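Local structure of beta-glucuronidase (Dictyoglomus thermophilum, 6XXW) at residues I394-I399 / I432-R437; A414-T419 / C465-Y470; E426-V431 / T455-Y460. The protein probably hydrolyses beta-D-glucuronides, as expected of a family 2 glycoside hydrolase that joins a sugar-binding domain to a TIM barrel. All blocks are in the same frame, centred on the assembly; numbering follows the deposited sequence.

How the contacts relate
All three contacts lie in the TIM barrel. Contacts 1 and 2 are mostly buried, contact 3 only partly, with an exposed arginine at its edge. Contacts 1 and 3 share helix 422-438: contact 1 sets it beside helix 385-402, and contact 3 packs an earlier part of it against the loop after strand 444-448. Contact 1 has a methionine, isoleucine and threonine inner side, contact 3 a phenylalanine-valine one, and each has an arginine at the outer rim. Contact 2, at the strand ends, rests on one polar bond beside a bound tris molecule. Contact 3 touches both others: Ile-432 packs on Val-457 and Tyr-460, while Ala-414 and Ala-417 meet the ring of Phe-428.

Contact 1 (I394-I399 / I432-R437); sequences IMRELI and IEETRR
Arg-396 and Glu-434 bridge the outer side of two neighbouring barrel helices, 385-402 and 422-438, whose short segments run the same way at 25°, their axes 9.8 Å apart. The ionic part is a three-residue network. From an extended chain Arg-396 sends NE to Glu-434 OE2 at 2.9 Å, almost straight (169°), with the oxygen in the guanidinium plane but the nitrogen above the carboxylate plane. The two flat groups are nearly perpendicular. Arg-437, one turn beyond Glu-434, grips the same carboxylate side-on, NE on OE1 and NH2 on OE2, the latter at 3.0 Å. A bend at chi2 (73°) turns the carboxylate toward both arginines, which reach OE2 from opposite faces.

The inner part is made of van der Waals contacts. Met-395, flexible and bent at chi2 and chi3, lays CE against Thr-435 OG1 (3.5 Å), a hydroxyl bonded to Val-431 O. Ile-399 CD1 lies 3.8 Å from Thr-435 O and meets its CG2. The small Thr-435 fits where the backbones come nearest, its CA 6.3 Å from that of Met-395, and its side chain touches Trp-411 of strand 408-415. With two cations beside it, Glu-434 would be expected to stay ionised and to screen them from each other.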
loop_
_atom_site.group_PDB
_atom_site.type_symbol
_atom_site.label_atom_id
_atom_site.label_comp_id
_atom_site.label_asym_id
_atom_site.label_seq_id
_atom_site.Cartn_x
_atom_site.Cartn_y
_atom_site.Cartn_z
ATOM N N ILE A 394 -9.516 -30.690 -28.954
ATOM C CA ILE A 394 -9.678 -29.313 -28.483
ATOM C C ILE A 394 -9.691 -28.338 -29.656
ATOM O O ILE A 394 -10.547 -27.446 -29.736
ATOM C CB ILE A 394 -8.568 -28.954 -27.478
ATOM C CG1 ILE A 394 -8.822 -29.633 -26.127
ATOM C CG2 ILE A 394 -8.438 -27.423 -27.337
ATOM C CD1 ILE A 394 -10.204 -29.418 -25.583
ATOM N N MET A 395 -8.729 -28.472 -30.573
ATOM C CA MET A 395 -8.703 -27.590 -31.741
ATOM C C MET A 395 -9.994 -27.702 -32.546
ATOM O O MET A 395 -10.507 -26.696 -33.055
ATOM C CB MET A 395 -7.498 -27.903 -32.645
ATOM C CG MET A 395 -6.124 -27.838 -31.983
ATOM S SD MET A 395 -5.858 -26.317 -31.023
ATOM C CE MET A 395 -6.113 -25.049 -32.261
ATOM N N ARG A 396 -10.536 -28.917 -32.679
ATOM C CA ARG A 396 -11.799 -29.067 -33.398
ATOM C C ARG A 396 -12.934 -28.358 -32.667
ATOM O O ARG A 396 -13.726 -27.648 -33.292
ATOM C CB ARG A 396 -12.121 -30.548 -33.603
ATOM C CG ARG A 396 -11.060 -31.283 -34.401
ATOM C CD ARG A 396 -11.320 -32.791 -34.494
ATOM N NE ARG A 396 -10.155 -33.534 -34.984
ATOM C CZ ARG A 396 -9.632 -34.594 -34.372
ATOM N NH1 ARG A 396 -10.154 -35.027 -33.234
ATOM N NH2 ARG A 396 -8.579 -35.220 -34.889
ATOM N N GLU A 397 -13.015 -28.519 -31.340
ATOM C CA GLU A 397 -14.074 -27.864 -30.568
ATOM C C GLU A 397 -13.930 -26.346 -30.602
ATOM O O GLU A 397 -14.928 -25.606 -30.617
ATOM C CB GLU A 397 -14.042 -28.335 -29.112
ATOM C CG GLU A 397 -14.395 -29.800 -28.870
ATOM C CD GLU A 397 -14.379 -30.171 -27.385
ATOM O OE1 GLU A 397 -14.752 -29.327 -26.539
ATOM O OE2 GLU A 397 -14.001 -31.315 -27.058
ATOM N N LEU A 398 -12.693 -25.868 -30.569
ATOM C CA LEU A 398 -12.442 -24.434 -30.482
ATOM C C LEU A 398 -12.788 -23.742 -31.792
ATOM O O LEU A 398 -13.477 -22.718 -31.805
ATOM C CB LEU A 398 -10.979 -24.205 -30.111
ATOM C CG LEU A 398 -10.429 -22.784 -30.183
ATOM C CD1 LEU A 398 -11.189 -21.858 -29.241
ATOM C CD2 LEU A 398 -8.936 -22.796 -29.859
ATOM N N ILE A 399 -12.330 -24.300 -32.909
ATOM C CA ILE A 399 -12.658 -23.716 -34.201
ATOM C C ILE A 399 -14.154 -23.824 -34.475
ATOM O O ILE A 399 -14.766 -22.892 -35.008
ATOM C CB ILE A 399 -11.796 -24.378 -35.294
ATOM C CG1 ILE A 399 -10.324 -24.000 -35.057
ATOM C CG2 ILE A 399 -12.272 -23.973 -36.686
ATOM C CD1 ILE A 399 -9.337 -24.715 -35.952
ATOM N N ILE A 432 -0.479 -28.622 -35.650
ATOM C CA ILE A 432 -0.522 -27.525 -36.609
ATOM C C ILE A 432 -1.211 -27.963 -37.897
ATOM O O ILE A 432 -2.027 -27.227 -38.470
ATOM C CB ILE A 432 0.901 -27.011 -36.869
ATOM C CG1 ILE A 432 1.434 -26.332 -35.594
ATOM C CG2 ILE A 432 0.920 -26.087 -38.087
ATOM C CD1 ILE A 432 2.945 -26.040 -35.597
ATOM N N GLU A 433 -0.909 -29.172 -38.365
ATOM C CA GLU A 433 -1.527 -29.660 -39.595
ATOM C C GLU A 433 -3.040 -29.760 -39.450
ATOM O O GLU A 433 -3.787 -29.407 -40.370
ATOM C CB GLU A 433 -0.942 -31.019 -39.968
ATOM C CG GLU A 433 -1.438 -31.550 -41.296
ATOM C CD GLU A 433 -0.616 -32.737 -41.775
ATOM O OE1 GLU A 433 0.631 -32.627 -41.794
ATOM O OE2 GLU A 433 -1.215 -33.774 -42.124
ATOM N N GLU A 434 -3.513 -30.234 -38.296
ATOM C CA GLU A 434 -4.950 -30.381 -38.097
ATOM C C GLU A 434 -5.633 -29.019 -37.974
ATOM O O GLU A 434 -6.739 -28.815 -38.498
ATOM C CB GLU A 434 -5.206 -31.249 -36.862
ATOM C CG GLU A 434 -6.668 -31.404 -36.485
ATOM C CD GLU A 434 -7.426 -32.313 -37.439
ATOM O OE1 GLU A 434 -6.820 -32.819 -38.417
ATOM O OE2 GLU A 434 -8.639 -32.510 -37.215
ATOM N N THR A 435 -4.981 -28.069 -37.298
ATOM C CA THR A 435 -5.560 -26.736 -37.148
ATOM C C THR A 435 -5.770 -26.073 -38.501
ATOM O O THR A 435 -6.829 -25.490 -38.762
ATOM C CB THR A 435 -4.655 -25.881 -36.257
ATOM O OG1 THR A 435 -4.537 -26.514 -34.973
ATOM C CG2 THR A 435 -5.227 -24.457 -36.092
ATOM N N ARG A 436 -4.766 -26.154 -39.375
ATOM C CA ARG A 436 -4.873 -25.545 -40.696
ATOM C C ARG A 436 -5.947 -26.227 -41.530
ATOM O O ARG A 436 -6.664 -25.564 -42.294
ATOM C CB ARG A 436 -3.517 -25.604 -41.405
ATOM C CG ARG A 436 -3.320 -24.545 -42.477
ATOM C CD ARG A 436 -3.233 -25.161 -43.861
ATOM N NE ARG A 436 -2.058 -26.016 -44.006
ATOM C CZ ARG A 436 -1.200 -25.940 -45.021
ATOM N NH1 ARG A 436 -1.386 -25.045 -45.981
ATOM N NH2 ARG A 436 -0.155 -26.760 -45.074
ATOM N N ARG A 437 -6.074 -27.551 -41.396
ATOM C CA ARG A 437 -7.109 -28.281 -42.121
ATOM C C ARG A 437 -8.496 -27.850 -41.671
ATOM O O ARG A 437 -9.412 -27.716 -42.489
ATOM C CB ARG A 437 -6.932 -29.786 -41.911
ATOM C CG ARG A 437 -7.934 -30.626 -42.674
ATOM C CD ARG A 437 -7.921 -32.068 -42.193
ATOM N NE ARG A 437 -8.615 -32.214 -40.919
ATOM C CZ ARG A 437 -9.926 -32.391 -40.813
ATOM N NH1 ARG A 437 -10.667 -32.440 -41.911
ATOM N NH2 ARG A 437 -10.493 -32.520 -39.618
#

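Contact 2 (A414-T419 / C465-Y470); sequences ANEAAT and CVNRYY
Glu-416 and Asn-467 meet in the pocket at the C-terminal rim of the TIM barrel, where a tris molecule, probably from the crystallisation liquor, occupies the site. Asn-415 ends the fourth barrel strand and Glu-416 follows it directly, the place where related glycosidases of this clan carry their acid/base glutamate. The contact is one hydrogen bond: Asn-467 ND2 donates to Glu-416 OE2 at 2.9 Å, practically straight (177°). The oxygen lies in the amide plane, whereas ND2 stands above the carboxylate plane, and the two planes are 55° apart. The glutamate chain, extended beyond CG (chi2 -170°), carries the carboxylate across to the amide, and its CG lies 3.4 Å from Asn-467 ND2. An amide suits position 467 because it can donate to the carboxylate while its OD1 bonds to Ser-504 OG, which fixes the amide's rotation. Asn-415 OD1 lies 3.6 Å from Asn-467 ND2 but is bonded to Arg-338. Glu-416 OE1 and Asn-415 ND2 hold the tris molecule. Between the two segments runs strand 444-448, whose Val-447 touches the side chains of Asn-415 and Asn-467, and strand 501-505 flanks Asn-467 with Glu-505; helix 482-497 packs on Val-466 and Arg-468 through Leu-490 and Trp-493.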
loop_
_atom_site.group_PDB
_atom_site.type_symbol
_atom_site.label_atom_id
_atom_site.label_comp_id
_atom_site.label_asym_id
_atom_site.label_seq_id
_atom_site.Cartn_x
_atom_site.Cartn_y
_atom_site.Cartn_z
ATOM N N ALA A 414 -0.080 -23.311 -28.607
ATOM C CA ALA A 414 0.539 -23.599 -27.313
ATOM C C ALA A 414 1.259 -22.360 -26.793
ATOM O O ALA A 414 1.522 -21.408 -27.532
ATOM C CB ALA A 414 1.522 -24.774 -27.397
ATOM N N ASN A 415 1.604 -22.401 -25.505
ATOM C CA ASN A 415 2.381 -21.344 -24.861
ATOM C C ASN A 415 3.543 -21.959 -24.100
ATOM O O ASN A 415 3.330 -22.696 -23.134
ATOM C CB ASN A 415 1.526 -20.522 -23.897
ATOM C CG ASN A 415 2.315 -19.414 -23.220
ATOM O OD1 ASN A 415 2.490 -18.331 -23.784
ATOM N ND2 ASN A 415 2.807 -19.681 -22.003
ATOM N N GLU A 416 4.768 -21.635 -24.521
ATOM C CA GLU A 416 5.982 -22.002 -23.787
ATOM C C GLU A 416 6.070 -23.503 -23.529
ATOM O O GLU A 416 6.409 -23.940 -22.426
ATOM C CB GLU A 416 6.082 -21.220 -22.472
ATOM C CG GLU A 416 6.173 -19.690 -22.646
ATOM C CD GLU A 416 6.502 -18.968 -21.345
ATOM O OE1 GLU A 416 6.224 -19.521 -20.255
ATOM O OE2 GLU A 416 7.047 -17.846 -21.414
ATOM N N ALA A 417 5.763 -24.300 -24.549
ATOM C CA ALA A 417 6.048 -25.725 -24.475
ATOM C C ALA A 417 7.553 -25.979 -24.617
ATOM O O ALA A 417 8.325 -25.115 -25.040
ATOM C CB ALA A 417 5.283 -26.483 -25.562
ATOM N N ALA A 418 7.966 -27.207 -24.291
ATOM C CA ALA A 418 9.379 -27.603 -24.396
ATOM C C ALA A 418 9.700 -28.003 -25.839
ATOM O O ALA A 418 9.983 -29.160 -26.163
ATOM C CB ALA A 418 9.700 -28.722 -23.415
ATOM N N THR A 419 9.668 -26.992 -26.715
ATOM C CA THR A 419 9.773 -27.173 -28.157
ATOM C C THR A 419 11.188 -27.515 -28.612
ATOM O O THR A 419 11.390 -27.768 -29.803
ATOM C CB THR A 419 9.305 -25.903 -28.876
ATOM O OG1 THR A 419 10.027 -24.780 -28.352
ATOM C CG2 THR A 419 7.779 -25.676 -28.700
ATOM N N CYS A 465 5.809 -15.870 -32.295
ATOM C CA CYS A 465 5.502 -15.172 -31.048
ATOM C C CYS A 465 6.551 -15.578 -30.016
ATOM O O CYS A 465 6.668 -16.758 -29.674
ATOM C CB CYS A 465 4.091 -15.522 -30.557
ATOM S SG CYS A 465 2.729 -14.790 -31.503
ATOM N N VAL A 466 7.320 -14.612 -29.520
ATOM C CA VAL A 466 8.395 -14.891 -28.575
ATOM C C VAL A 466 8.159 -14.110 -27.288
ATOM O O VAL A 466 7.847 -12.908 -27.321
ATOM C CB VAL A 466 9.786 -14.583 -29.166
ATOM C CG1 VAL A 466 9.939 -13.120 -29.514
ATOM C CG2 VAL A 466 10.871 -15.026 -28.204
ATOM N N ASN A 467 8.298 -14.808 -26.160
ATOM C CA ASN A 467 8.228 -14.232 -24.825
ATOM C C ASN A 467 9.648 -13.966 -24.348
ATOM O O ASN A 467 10.473 -14.882 -24.340
ATOM C CB ASN A 467 7.551 -15.200 -23.846
ATOM C CG ASN A 467 6.094 -15.506 -24.213
ATOM O OD1 ASN A 467 5.520 -14.896 -25.117
ATOM N ND2 ASN A 467 5.492 -16.453 -23.489
ATOM N N ARG A 468 9.937 -12.729 -23.924
ATOM C CA ARG A 468 11.285 -12.412 -23.457
ATOM C C ARG A 468 11.221 -11.545 -22.203
ATOM O O ARG A 468 10.421 -10.605 -22.123
ATOM C CB ARG A 468 12.104 -11.705 -24.553
ATOM C CG ARG A 468 12.569 -12.650 -25.692
ATOM C CD ARG A 468 13.460 -13.757 -25.125
ATOM N NE ARG A 468 13.932 -14.722 -26.131
ATOM C CZ ARG A 468 13.562 -15.998 -26.171
ATOM N NH1 ARG A 468 12.685 -16.463 -25.289
ATOM N NH2 ARG A 468 14.068 -16.818 -27.091
ATOM N N TYR A 469 12.087 -11.862 -21.238
ATOM C CA TYR A 469 12.075 -11.285 -19.894
ATOM C C TYR A 469 13.481 -10.872 -19.469
ATOM O O TYR A 469 13.858 -10.999 -18.302
ATOM C CB TYR A 469 11.469 -12.277 -18.899
ATOM C CG TYR A 469 9.954 -12.393 -19.050
ATOM C CD1 TYR A 469 9.108 -11.436 -18.486
ATOM C CD2 TYR A 469 9.383 -13.431 -19.777
ATOM C CE1 TYR A 469 7.718 -11.518 -18.622
ATOM C CE2 TYR A 469 8.001 -13.531 -19.928
ATOM C CZ TYR A 469 7.176 -12.560 -19.358
ATOM O OH TYR A 469 5.809 -12.651 -19.495
ATOM N N TYR A 470 14.278 -10.384 -20.420
ATOM C CA TYR A 470 15.624 -9.939 -20.102
ATOM C C TYR A 470 15.565 -8.855 -19.031
ATOM O O TYR A 470 14.739 -7.945 -19.099
ATOM C CB TYR A 470 16.310 -9.409 -21.357
ATOM C CG TYR A 470 16.456 -10.432 -22.489
ATOM C CD1 TYR A 470 17.177 -11.600 -22.311
ATOM C CD2 TYR A 470 15.871 -10.204 -23.734
ATOM C CE1 TYR A 470 17.323 -12.519 -23.340
ATOM C CE2 TYR A 470 16.013 -11.109 -24.762
ATOM C CZ TYR A 470 16.742 -12.261 -24.562
ATOM O OH TYR A 470 16.882 -13.170 -25.580
#

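Contact 3 (E426-V431 / T455-Y460); sequences EYFRRV and TKVSKY
Phe-428, on helix 422-438, and Val-457, in the loop after strand 444-448, bring the two backbones to a CA-CA distance of 6.6 Å, with Arg-429 and Tyr-460 forming a second close pair at 7.1 Å. On the inner side, both methyls of Val-457 face the base of the phenylalanine. CG1 rests 3.6 Å from Phe-428 CB, and CG2 lies 3.9 Å from CD2 of the ring. The branched valine suits this place because its two methyls spread across CB and the near part of the ring, whose far end packs on Ala-417.

Nothing longer than the 3-10 segment 458-460 lies between strands 444-448 and 463-467, where a classical TIM barrel would have a full helix. The loop is shaped by an ST turn: Thr-455 OG1 accepts from Val-457 N at 3.1 Å and, weakly, from Ser-458 N, and it also bonds to Glu-448.

At the rim, CG of Arg-429 lies over one face of the Tyr-460 ring in a CH-pi contact, 3.7 Å from the ring centroid and 16° off its normal, while CG of the neighbouring Lys-459 covers the opposite face. Arginine suits the place because its methylenes can lie on the ring while an N-H still reaches the hydroxyl. A bend at chi3 (61°) turns the guanidinium past the rim of the ring, nearly perpendicular to it. There Arg-429 NH1 donates to Tyr-460 OH at 3.0 Å, with the oxygen in the guanidinium plane. The same hydroxyl is bonded to Glu-425, and the carboxylate would be expected to polarise the phenol O-H and make its oxygen a better acceptor for the arginine.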
loop_
_atom_site.group_PDB
_atom_site.type_symbol
_atom_site.label_atom_id
_atom_site.label_comp_id
_atom_site.label_asym_id
_atom_site.label_seq_id
_atom_site.Cartn_x
_atom_site.Cartn_y
_atom_site.Cartn_z
ATOM N N GLU A 426 7.220 -33.831 -33.702
ATOM C CA GLU A 426 6.144 -34.642 -34.270
ATOM C C GLU A 426 4.806 -34.280 -33.645
ATOM O O GLU A 426 3.779 -34.220 -34.340
ATOM C CB GLU A 426 6.439 -36.130 -34.065
ATOM N N TYR A 427 4.801 -34.049 -32.327
ATOM C CA TYR A 427 3.580 -33.629 -31.643
ATOM C C TYR A 427 2.974 -32.397 -32.309
ATOM O O TYR A 427 1.797 -32.398 -32.699
ATOM C CB TYR A 427 3.879 -33.375 -30.161
ATOM C CG TYR A 427 2.681 -32.944 -29.342
ATOM C CD1 TYR A 427 2.268 -31.620 -29.327
ATOM C CD2 TYR A 427 1.975 -33.857 -28.576
ATOM C CE1 TYR A 427 1.188 -31.222 -28.572
ATOM C CE2 TYR A 427 0.893 -33.469 -27.824
ATOM C CZ TYR A 427 0.495 -32.152 -27.829
ATOM O OH TYR A 427 -0.594 -31.756 -27.076
ATOM N N PHE A 428 3.768 -31.340 -32.476
ATOM C CA PHE A 428 3.180 -30.083 -32.928
ATOM C C PHE A 428 2.964 -30.051 -34.438
ATOM O O PHE A 428 2.038 -29.383 -34.909
ATOM C CB PHE A 428 4.044 -28.916 -32.456
ATOM C CG PHE A 428 3.734 -28.493 -31.043
ATOM C CD1 PHE A 428 2.494 -27.945 -30.736
ATOM C CD2 PHE A 428 4.656 -28.690 -30.021
ATOM C CE1 PHE A 428 2.185 -27.566 -29.429
ATOM C CE2 PHE A 428 4.355 -28.322 -28.710
ATOM C CZ PHE A 428 3.113 -27.758 -28.421
ATOM N N ARG A 429 3.784 -30.766 -35.214
ATOM C CA ARG A 429 3.461 -30.930 -36.629
ATOM C C ARG A 429 2.028 -31.422 -36.806
ATOM O O ARG A 429 1.287 -30.909 -37.650
ATOM C CB ARG A 429 4.442 -31.900 -37.289
ATOM C CG ARG A 429 5.735 -31.239 -37.771
ATOM C CD ARG A 429 6.813 -32.280 -38.081
ATOM N NE ARG A 429 6.373 -33.185 -39.139
ATOM C CZ ARG A 429 6.834 -33.167 -40.387
ATOM N NH1 ARG A 429 7.766 -32.291 -40.740
ATOM N NH2 ARG A 429 6.356 -34.023 -41.284
ATOM N N ARG A 430 1.615 -32.409 -36.006
ATOM C CA ARG A 430 0.260 -32.938 -36.137
ATOM C C ARG A 430 -0.782 -31.926 -35.677
ATOM O O ARG A 430 -1.846 -31.797 -36.292
ATOM C CB ARG A 430 0.121 -34.236 -35.342
ATOM C CG ARG A 430 1.052 -35.355 -35.813
ATOM C CD ARG A 430 0.411 -36.729 -35.607
ATOM N NE ARG A 430 -1.046 -36.679 -35.713
ATOM C CZ ARG A 430 -1.720 -36.623 -36.861
ATOM N NH1 ARG A 430 -1.070 -36.616 -38.022
ATOM N NH2 ARG A 430 -3.047 -36.577 -36.850
ATOM N N VAL A 431 -0.511 -31.222 -34.571
ATOM C CA VAL A 431 -1.452 -30.208 -34.095
ATOM C C VAL A 431 -1.608 -29.118 -35.140
ATOM O O VAL A 431 -2.727 -28.714 -35.492
ATOM C CB VAL A 431 -0.978 -29.619 -32.751
ATOM C CG1 VAL A 431 -1.828 -28.419 -32.377
ATOM C CG2 VAL A 431 -1.039 -30.671 -31.660
ATOM N N THR A 455 14.293 -24.212 -30.932
ATOM C CA THR A 455 12.934 -24.699 -31.134
ATOM C C THR A 455 12.854 -25.516 -32.421
ATOM O O THR A 455 13.359 -25.107 -33.469
ATOM C CB THR A 455 11.899 -23.565 -31.164
ATOM O OG1 THR A 455 10.651 -24.100 -31.630
ATOM C CG2 THR A 455 12.329 -22.394 -32.066
ATOM N N LYS A 456 12.219 -26.675 -32.338
ATOM C CA LYS A 456 11.983 -27.504 -33.506
ATOM C C LYS A 456 10.586 -27.311 -34.079
ATOM O O LYS A 456 10.167 -28.098 -34.932
ATOM C CB LYS A 456 12.214 -28.971 -33.147
ATOM C CG LYS A 456 13.671 -29.302 -32.784
ATOM C CD LYS A 456 13.771 -30.658 -32.131
ATOM C CE LYS A 456 15.221 -31.015 -31.832
ATOM N NZ LYS A 456 16.020 -31.067 -33.088
ATOM N N VAL A 457 9.853 -26.280 -33.636
ATOM C CA VAL A 457 8.433 -26.157 -33.936
ATOM C C VAL A 457 8.092 -24.851 -34.654
ATOM O O VAL A 457 7.196 -24.830 -35.504
ATOM C CB VAL A 457 7.588 -26.314 -32.653
ATOM C CG1 VAL A 457 6.107 -26.028 -32.931
ATOM C CG2 VAL A 457 7.786 -27.722 -32.077
ATOM N N SER A 458 8.776 -23.745 -34.324
ATOM C CA SER A 458 8.402 -22.443 -34.888
ATOM C C SER A 458 8.546 -22.393 -36.406
ATOM O O SER A 458 7.875 -21.578 -37.053
ATOM C CB SER A 458 9.232 -21.318 -34.257
ATOM O OG SER A 458 8.679 -20.910 -33.003
ATOM N N LYS A 459 9.408 -23.231 -36.990
ATOM C CA LYS A 459 9.536 -23.245 -38.447
ATOM C C LYS A 459 8.240 -23.649 -39.149
ATOM O O LYS A 459 8.107 -23.400 -40.354
ATOM C CB LYS A 459 10.684 -24.172 -38.879
ATOM C CG LYS A 459 10.656 -25.585 -38.276
ATOM C CD LYS A 459 11.987 -26.312 -38.530
ATOM C CE LYS A 459 11.951 -27.777 -38.079
ATOM N NZ LYS A 459 13.309 -28.436 -38.117
ATOM N N TYR A 460 7.276 -24.236 -38.425
ATOM C CA TYR A 460 6.024 -24.717 -39.003
ATOM C C TYR A 460 4.852 -23.742 -38.890
ATOM O O TYR A 460 3.781 -24.045 -39.421
ATOM C CB TYR A 460 5.619 -26.050 -38.358
ATOM C CG TYR A 460 6.618 -27.181 -38.575
ATOM C CD1 TYR A 460 6.779 -27.764 -39.828
ATOM C CD2 TYR A 460 7.410 -27.647 -37.527
ATOM C CE1 TYR A 460 7.689 -28.801 -40.026
ATOM C CE2 TYR A 460 8.311 -28.688 -37.712
ATOM C CZ TYR A 460 8.449 -29.257 -38.976
ATOM O OH TYR A 460 9.343 -30.289 -39.175
#